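Uncharacterized protein (Parabacteroides merdae, PDB 4R7F) is of unknown function but has three immunoglobulin-like beta-sandwich domains, the first resembling the first domain of type 9 secretion system plug proteins, and binds magnesium in the crystal. Local coordinates at residues K15-V19 with R273-R277; I39-F43 with F131-F135; F184-D188 with L216-A220. Residue numbers count along the deposited sequence, not the author numbering.

Interaction 1: K15-V19 with R273-R277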
loop_
_atom_site.group_PDB
_atom_site.type_symbol
_atom_site.label_atom_id
_atom_site.label_comp_id
_atom_site.label_asym_id
_atom_site.label_seq_id
_atom_site.Cartn_x
_atom_site.Cartn_y
_atom_site.Cartn_z
ATOM N N LYS A 15 8.861 16.944 23.981
ATOM C CA LYS A 15 8.031 15.751 23.793
ATOM C C LYS A 15 7.517 15.718 22.387
ATOM O O LYS A 15 7.450 16.759 21.712
ATOM C CB LYS A 15 6.840 15.755 24.732
ATOM C CG LYS A 15 7.183 15.782 26.206
ATOM C CD LYS A 15 7.774 14.463 26.666
ATOM C CE LYS A 15 7.899 14.449 28.187
ATOM N NZ LYS A 15 9.106 13.732 28.705
ATOM N N THR A 16 7.186 14.508 21.946
ATOM C CA THR A 16 6.405 14.271 20.726
ATOM C C THR A 16 7.155 14.797 19.532
ATOM O O THR A 16 6.606 15.487 18.651
ATOM C CB THR A 16 4.988 14.880 20.873
ATOM O OG1 THR A 16 4.456 14.490 22.150
ATOM C CG2 THR A 16 4.073 14.405 19.786
ATOM N N LEU A 17 8.442 14.479 19.519
ATOM C CA LEU A 17 9.272 14.752 18.358
ATOM C C LEU A 17 8.821 13.881 17.191
ATOM O O LEU A 17 8.817 12.670 17.298
ATOM C CB LEU A 17 10.719 14.463 18.657
ATOM C CG LEU A 17 11.684 14.647 17.499
ATOM C CD1 LEU A 17 11.767 16.105 17.089
ATOM C CD2 LEU A 17 13.052 14.146 17.928
ATOM N N GLN A 18 8.444 14.528 16.096
ATOM C CA GLN A 18 8.095 13.874 14.853
ATOM C C GLN A 18 8.962 14.398 13.724
ATOM O O GLN A 18 9.199 15.604 13.612
ATOM C CB GLN A 18 6.642 14.165 14.488
ATOM C CG GLN A 18 5.643 13.703 15.526
ATOM C CD GLN A 18 4.201 14.026 15.145
ATOM O OE1 GLN A 18 3.614 15.032 15.593
ATOM N NE2 GLN A 18 3.626 13.174 14.335
ATOM N N VAL A 19 9.418 13.459 12.907
ATOM C CA VAL A 19 10.096 13.690 11.651
ATOM C C VAL A 19 9.320 12.974 10.526
ATOM O O VAL A 19 9.223 11.750 10.495
ATOM C CB VAL A 19 11.527 13.160 11.735
ATOM C CG1 VAL A 19 12.273 13.431 10.432
ATOM C CG2 VAL A 19 12.223 13.774 12.945
ATOM N N ARG A 273 3.839 3.802 14.070
ATOM C CA ARG A 273 3.533 5.220 14.079
ATOM C C ARG A 273 2.483 5.594 15.113
ATOM O O ARG A 273 1.759 4.732 15.658
ATOM C CB ARG A 273 3.052 5.681 12.701
ATOM C CG ARG A 273 4.094 5.530 11.615
ATOM C CD ARG A 273 3.515 5.832 10.249
ATOM N NE ARG A 273 4.589 5.843 9.255
ATOM C CZ ARG A 273 5.036 4.771 8.621
ATOM N NH1 ARG A 273 4.488 3.583 8.838
ATOM N NH2 ARG A 273 6.030 4.891 7.754
ATOM N N PHE A 274 2.423 6.894 15.389
ATOM C CA PHE A 274 1.358 7.475 16.197
ATOM C C PHE A 274 0.817 8.710 15.511
ATOM O O PHE A 274 1.484 9.271 14.649
ATOM C CB PHE A 274 1.849 7.809 17.619
ATOM C CG PHE A 274 2.852 8.932 17.692
ATOM C CD1 PHE A 274 2.452 10.239 17.626
ATOM C CD2 PHE A 274 4.186 8.666 17.867
ATOM C CE1 PHE A 274 3.379 11.243 17.688
ATOM C CE2 PHE A 274 5.106 9.655 17.970
ATOM C CZ PHE A 274 4.712 10.947 17.863
ATOM N N PHE A 275 -0.373 9.153 15.924
ATOM C CA PHE A 275 -1.067 10.244 15.266
ATOM C C PHE A 275 -1.720 11.067 16.334
ATOM O O PHE A 275 -2.514 10.540 17.110
ATOM C CB PHE A 275 -2.122 9.695 14.326
ATOM C CG PHE A 275 -1.559 8.743 13.327
ATOM C CD1 PHE A 275 -1.456 7.389 13.625
ATOM C CD2 PHE A 275 -1.045 9.207 12.125
ATOM C CE1 PHE A 275 -0.865 6.512 12.740
ATOM C CE2 PHE A 275 -0.483 8.331 11.233
ATOM C CZ PHE A 275 -0.392 6.985 11.543
ATOM N N ILE A 276 -1.372 12.345 16.382
ATOM C CA ILE A 276 -1.885 13.236 17.409
ATOM C C ILE A 276 -3.276 13.729 16.979
ATOM O O ILE A 276 -3.427 14.322 15.930
ATOM C CB ILE A 276 -0.939 14.405 17.650
ATOM C CG1 ILE A 276 0.461 13.908 18.071
ATOM C CG2 ILE A 276 -1.539 15.359 18.670
ATOM C CD1 ILE A 276 0.513 13.034 19.316
ATOM N N ARG A 277 -4.262 13.445 17.833
ATOM C CA ARG A 277 -5.683 13.631 17.547
ATOM C C ARG A 277 -6.403 13.838 18.892
ATOM O O ARG A 277 -5.958 13.344 19.926
ATOM C CB ARG A 277 -6.276 12.390 16.841
ATOM C CG ARG A 277 -5.552 11.888 15.590
ATOM C CD ARG A 277 -6.159 10.580 15.078
ATOM N NE ARG A 277 -5.869 10.302 13.665
ATOM C CZ ARG A 277 -5.710 9.076 13.187
ATOM N NH1 ARG A 277 -5.799 8.052 14.014
ATOM N NH2 ARG A 277 -5.454 8.863 11.902
HETATM O O HOH W 1 0.591 13.731 14.331
#

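Interaction 2: I39-F43 with F131-F135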
loop_
_atom_site.group_PDB
_atom_site.type_symbol
_atom_site.label_atom_id
_atom_site.label_comp_id
_atom_site.label_asym_id
_atom_site.label_seq_id
_atom_site.Cartn_x
_atom_site.Cartn_y
_atom_site.Cartn_z
ATOM N N ILE A 39 10.979 18.123 4.588
ATOM C CA ILE A 39 10.897 17.450 5.878
ATOM C C ILE A 39 10.343 18.390 6.927
ATOM O O ILE A 39 10.735 19.559 6.986
ATOM C CB ILE A 39 12.267 16.957 6.352
ATOM C CG1 ILE A 39 12.699 15.772 5.502
ATOM C CG2 ILE A 39 12.194 16.501 7.796
ATOM C CD1 ILE A 39 11.969 14.474 5.812
ATOM N N GLU A 40 9.438 17.863 7.751
ATOM C CA GLU A 40 8.882 18.579 8.859
ATOM C C GLU A 40 9.407 17.964 10.154
ATOM O O GLU A 40 9.230 16.775 10.406
ATOM C CB GLU A 40 7.367 18.508 8.847
ATOM C CG GLU A 40 6.692 19.164 10.059
ATOM C CD GLU A 40 5.162 19.123 9.986
ATOM O OE1 GLU A 40 4.635 18.598 8.997
ATOM O OE2 GLU A 40 4.471 19.607 10.907
ATOM N N ILE A 41 10.020 18.809 10.977
ATOM C CA ILE A 41 10.387 18.479 12.323
ATOM C C ILE A 41 9.417 19.191 13.239
ATOM O O ILE A 41 9.348 20.390 13.267
ATOM C CB ILE A 41 11.822 18.904 12.636
ATOM C CG1 ILE A 41 12.791 17.995 11.889
ATOM C CG2 ILE A 41 12.060 18.831 14.130
ATOM C CD1 ILE A 41 14.070 18.665 11.481
ATOM N N ASN A 42 8.671 18.413 13.993
ATOM C CA ASN A 42 7.644 18.905 14.877
ATOM C C ASN A 42 7.859 18.389 16.330
ATOM O O ASN A 42 8.153 17.209 16.570
ATOM C CB ASN A 42 6.312 18.431 14.326
ATOM C CG ASN A 42 5.149 19.213 14.875
ATOM O OD1 ASN A 42 4.846 19.168 16.069
ATOM N ND2 ASN A 42 4.509 19.962 14.011
ATOM N N PHE A 43 7.693 19.262 17.304
ATOM C CA PHE A 43 7.934 18.896 18.669
ATOM C C PHE A 43 7.289 19.883 19.593
ATOM O O PHE A 43 6.997 20.990 19.175
ATOM C CB PHE A 43 9.449 18.830 18.940
ATOM C CG PHE A 43 10.152 20.149 18.888
ATOM C CD1 PHE A 43 10.658 20.623 17.701
ATOM C CD2 PHE A 43 10.342 20.900 20.038
ATOM C CE1 PHE A 43 11.342 21.839 17.651
ATOM C CE2 PHE A 43 11.021 22.120 19.999
ATOM C CZ PHE A 43 11.529 22.589 18.802
ATOM N N PHE A 131 17.730 17.813 21.351
ATOM C CA PHE A 131 17.349 16.665 20.533
ATOM C C PHE A 131 18.056 16.708 19.195
ATOM O O PHE A 131 18.534 17.738 18.778
ATOM C CB PHE A 131 15.840 16.567 20.367
ATOM C CG PHE A 131 15.234 17.553 19.396
ATOM C CD1 PHE A 131 15.293 17.330 18.030
ATOM C CD2 PHE A 131 14.536 18.656 19.860
ATOM C CE1 PHE A 131 14.701 18.196 17.133
ATOM C CE2 PHE A 131 13.935 19.533 18.971
ATOM C CZ PHE A 131 14.019 19.310 17.615
ATOM N N THR A 132 18.128 15.554 18.568
ATOM C CA THR A 132 18.577 15.372 17.206
ATOM C C THR A 132 17.416 14.797 16.383
ATOM O O THR A 132 16.738 13.879 16.824
ATOM C CB THR A 132 19.760 14.407 17.232
ATOM O OG1 THR A 132 20.753 14.972 18.073
ATOM C CG2 THR A 132 20.349 14.198 15.875
ATOM N N ALA A 133 17.146 15.377 15.219
ATOM C CA ALA A 133 16.183 14.819 14.270
ATOM C C ALA A 133 16.882 14.482 12.971
ATOM O O ALA A 133 17.613 15.294 12.425
ATOM C CB ALA A 133 15.069 15.778 14.009
ATOM N N CYS A 134 16.678 13.256 12.499
ATOM C CA CYS A 134 17.453 12.705 11.392
ATOM C C CYS A 134 16.548 12.369 10.199
ATOM O O CYS A 134 15.476 11.789 10.379
ATOM C CB CYS A 134 18.146 11.416 11.846
ATOM S SG CYS A 134 19.590 11.631 12.881
ATOM N N PHE A 135 17.009 12.714 8.993
ATOM C CA PHE A 135 16.305 12.440 7.749
ATOM C C PHE A 135 17.338 12.342 6.638
ATOM O O PHE A 135 18.515 12.706 6.810
ATOM C CB PHE A 135 15.267 13.529 7.420
ATOM C CG PHE A 135 15.861 14.887 7.184
ATOM C CD1 PHE A 135 16.053 15.767 8.238
ATOM C CD2 PHE A 135 16.256 15.280 5.907
ATOM C CE1 PHE A 135 16.632 17.012 8.024
ATOM C CE2 PHE A 135 16.847 16.516 5.680
ATOM C CZ PHE A 135 17.030 17.383 6.744
#

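Interaction 3: F184-D188 with L216-A220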
loop_
_atom_site.group_PDB
_atom_site.type_symbol
_atom_site.label_atom_id
_atom_site.label_comp_id
_atom_site.label_asym_id
_atom_site.label_seq_id
_atom_site.Cartn_x
_atom_site.Cartn_y
_atom_site.Cartn_z
ATOM N N PHE A 184 21.765 0.090 3.318
ATOM C CA PHE A 184 21.118 -0.138 4.605
ATOM C C PHE A 184 19.679 -0.489 4.369
ATOM O O PHE A 184 19.003 0.165 3.559
ATOM C CB PHE A 184 21.187 1.103 5.491
ATOM C CG PHE A 184 22.547 1.324 6.066
ATOM C CD1 PHE A 184 23.558 1.795 5.283
ATOM C CD2 PHE A 184 22.830 0.955 7.367
ATOM C CE1 PHE A 184 24.836 1.961 5.793
ATOM C CE2 PHE A 184 24.107 1.127 7.892
ATOM C CZ PHE A 184 25.110 1.630 7.097
ATOM N N VAL A 185 19.225 -1.517 5.086
ATOM C CA VAL A 185 17.844 -1.963 5.047
ATOM C C VAL A 185 17.219 -1.906 6.440
ATOM O O VAL A 185 17.737 -2.462 7.395
ATOM C CB VAL A 185 17.774 -3.385 4.448
ATOM C CG1 VAL A 185 16.353 -3.873 4.420
ATOM C CG2 VAL A 185 18.348 -3.369 3.033
ATOM N N TYR A 186 16.088 -1.228 6.555
ATOM C CA TYR A 186 15.472 -1.011 7.847
ATOM C C TYR A 186 14.089 -1.592 7.843
ATOM O O TYR A 186 13.313 -1.322 6.928
ATOM C CB TYR A 186 15.379 0.491 8.146
ATOM C CG TYR A 186 16.709 1.201 8.194
ATOM C CD1 TYR A 186 17.451 1.244 9.361
ATOM C CD2 TYR A 186 17.215 1.855 7.097
ATOM C CE1 TYR A 186 18.668 1.911 9.433
ATOM C CE2 TYR A 186 18.440 2.514 7.152
ATOM C CZ TYR A 186 19.163 2.541 8.341
ATOM O OH TYR A 186 20.399 3.166 8.425
ATOM N N GLN A 187 13.781 -2.369 8.877
ATOM C CA GLN A 187 12.443 -2.896 9.077
ATOM C C GLN A 187 11.689 -1.948 9.978
ATOM O O GLN A 187 12.209 -1.554 11.032
ATOM C CB GLN A 187 12.509 -4.262 9.749
ATOM C CG GLN A 187 11.193 -4.983 9.930
ATOM C CD GLN A 187 11.340 -6.269 10.750
ATOM O OE1 GLN A 187 12.077 -6.307 11.705
ATOM N NE2 GLN A 187 10.621 -7.325 10.369
ATOM N N ASP A 188 10.473 -1.578 9.564
ATOM C CA ASP A 188 9.583 -0.710 10.359
ATOM C C ASP A 188 10.334 0.470 11.009
ATOM O O ASP A 188 10.137 0.782 12.184
ATOM C CB ASP A 188 8.785 -1.521 11.404
ATOM C CG ASP A 188 7.961 -2.646 10.773
ATOM O OD1 ASP A 188 7.521 -2.471 9.630
ATOM O OD2 ASP A 188 7.780 -3.719 11.396
ATOM N N LEU A 216 19.349 -10.744 4.692
ATOM C CA LEU A 216 18.150 -10.009 4.372
ATOM C C LEU A 216 16.899 -10.734 4.821
ATOM O O LEU A 216 15.792 -10.379 4.410
ATOM C CB LEU A 216 18.097 -9.656 2.894
ATOM C CG LEU A 216 19.002 -8.497 2.523
ATOM C CD1 LEU A 216 18.969 -8.274 1.035
ATOM C CD2 LEU A 216 18.617 -7.230 3.257
ATOM N N ILE A 217 17.082 -11.705 5.711
ATOM C CA ILE A 217 15.990 -12.426 6.317
ATOM C C ILE A 217 15.767 -11.881 7.724
ATOM O O ILE A 217 16.640 -11.922 8.572
ATOM C CB ILE A 217 16.265 -13.932 6.381
ATOM C CG1 ILE A 217 16.469 -14.482 4.972
ATOM C CG2 ILE A 217 15.079 -14.635 7.014
ATOM C CD1 ILE A 217 16.725 -15.977 4.918
ATOM N N PHE A 218 14.577 -11.365 7.954
ATOM C CA PHE A 218 14.226 -10.683 9.186
ATOM C C PHE A 218 13.210 -11.511 9.908
ATOM O O PHE A 218 12.408 -12.177 9.258
ATOM C CB PHE A 218 13.538 -9.390 8.846
ATOM C CG PHE A 218 14.450 -8.337 8.363
ATOM C CD1 PHE A 218 14.776 -8.250 7.021
ATOM C CD2 PHE A 218 14.919 -7.379 9.230
ATOM C CE1 PHE A 218 15.606 -7.245 6.550
ATOM C CE2 PHE A 218 15.777 -6.382 8.783
ATOM C CZ PHE A 218 16.120 -6.320 7.433
ATOM N N PRO A 219 13.178 -11.436 11.241
ATOM C CA PRO A 219 11.988 -12.059 11.876
ATOM C C PRO A 219 10.729 -11.269 11.542
ATOM O O PRO A 219 10.775 -10.036 11.426
ATOM C CB PRO A 219 12.303 -11.992 13.367
ATOM C CG PRO A 219 13.356 -10.928 13.479
ATOM C CD PRO A 219 14.163 -10.986 12.226
ATOM N N ALA A 220 9.621 -11.977 11.363
ATOM C CA ALA A 220 8.434 -11.374 10.792
ATOM C C ALA A 220 7.663 -10.512 11.760
ATOM O O ALA A 220 6.923 -9.599 11.345
ATOM C CB ALA A 220 7.535 -12.430 10.176
HETATM O O HOH W 2 10.914 -7.790 13.816
#

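Interaction 1: K15-V19 with R273-R277
This is a contact between domains, small and made mainly by side chains: edge strand 14-21 of the N-terminal beta sandwich meets strand 274-276, which belongs to a sheet of a later sandwich. The strand axes stay 10.0 Å apart and cross at -112°, so the backbones are too far apart and too oblique to pair, and only 170 Å² is buried. The ring of Phe274 fills the middle of the gap. Phe274 CZ lies 3.7 Å from Gln18 CG, Phe274 CE1 is 3.9 Å from Thr16 CG2, and Leu17 O lies near the plane of the ring at its edge. Beside it, Thr16 CG2 packs on Ile276 CD1 at 3.8 Å. A water completes the link, accepting from both Gln18 NE2 (3.1 Å) and the backbone N of Ile276 (3.2 Å). The CB atoms of Thr16 and Gln18 both point toward 273-277, and Thr16 OG1 is hydrogen-bonded to Tyr290 OH. Behind the interface, Leu17 turns away into its own domain, onto Ile41, Phe43 and Phe131. On the other side, strand 274-276 pairs with strand 342-352, where Tyr344 meets the Phe274 ring, and Lys340 of strand 332-340 touches both Thr16 and Ile276.

Interaction 2: I39-F43 with F131-F135
Ile39 opens the segment with its side chain pointing across the interior of the N-terminal sandwich. Ile39 CG1 comes to 3.6 Å from CD2 of Phe135, and its CB sits over one face of that ring. Glu40 alternates outward and makes no contact with 131-135. Glu40 OE2 instead accepts a hydrogen bond from Asn42 ND2 at 3.1 Å, two residues on along the same face of the strand. Ile41 returns to the interior at the closest point of the register, where its CA is 7.1 Å from that of Ala133. The close approach is consistent with the small side chain of Ala133: Ile41 CG1 meets Ala133 CB at 3.8 Å, while Ile41 CG2 is 4.0 Å from CZ of Phe131. Asn42 again faces away, and its OD1 bonds to Asn98. Phe43 ends the series with an edge-to-face pair, the edge of Phe131 directed at its face, with centroids 4.8 Å apart, planes at 63°, and Phe43 CD1 3.6 Å from Phe131 CZ.

The two strands run nearly antiparallel (155°) with axes 8.9 Å apart. That is a packing distance between sheets, and the 296 Å² buried is apolar, as expected of the core of an immunoglobulin-like beta sandwich. Strand 39-46 is hydrogen-bonded between strands 14-21 and 96-103 in one sheet; strand 129-138 lies beside 114-122 in the other. Val19 and Leu17 from 14-21, Ile118 from 114-122 and Tyr99, stacked on Phe43, close the core around the pair.

Interaction 3: F184-D188 with L216-A220
Gln187 gives this contact its character. Its chi1 and chi2 are both trans (-176° and -174°), so the chain is fully extended across the gap between two sheets and its amide reaches the opposite backbone: Gln187 NE2 donates to Pro219 O at 2.9 Å, with a nearly straight angle of 166°. A water lies alongside, 2.8 Å from Gln187 OE1 and 3.3 Å from Pro219 O. The same amide also bonds to Tyr374 OH through NE2 and to Asn193 through OE1, which ties its buried polar end down. Apolar contacts come before it. Val185, with chi1 trans, spreads its methyls over two partners, CG2 to Leu216 CD2 and CG1 to Phe218 CZ, both 3.9 Å. Leu216 points sideways at CB, but its mt rotamer brings the end of the chain nearer to Val185. Phe218, at chi1 -75°, reaches inward between Val185 and Gln187. Tyr186 turns away, onto Tyr377. The strands run roughly parallel (23°), axes 9.5 Å apart, as facing strands of a beta sandwich. Strand 181-187 pairs with 373-380, whose Tyr374 also meets the Phe218 ring, while strand 207-219 lies between 160-168 and 202-204 in the facing sheet.

How the interactions relate
Interactions 1 and 2 touch, with centres 11 Å apart: strands 14-21 and 39-46 are neighbours in one sheet, joined by a probable hydrogen bond from Gln18 N to Asn42 O (2.7 Å). Leu17 CD1 packs on Phe131 CE1 and Val19 CG2 on Ala133 CB, both at 3.6 Å, so strand 14-21 serves both, one face to each. Interaction 3 is a separate core, its centre 23 Å from each of the others and its nearest atoms about 7 Å from interaction 1. The side chain of Gln187 is about 9 Å from a bound magnesium ion and that of Phe274 about 14 Å from one; Glu223, Asp269, Asp271 and Gln371 are seen as a magnesium site.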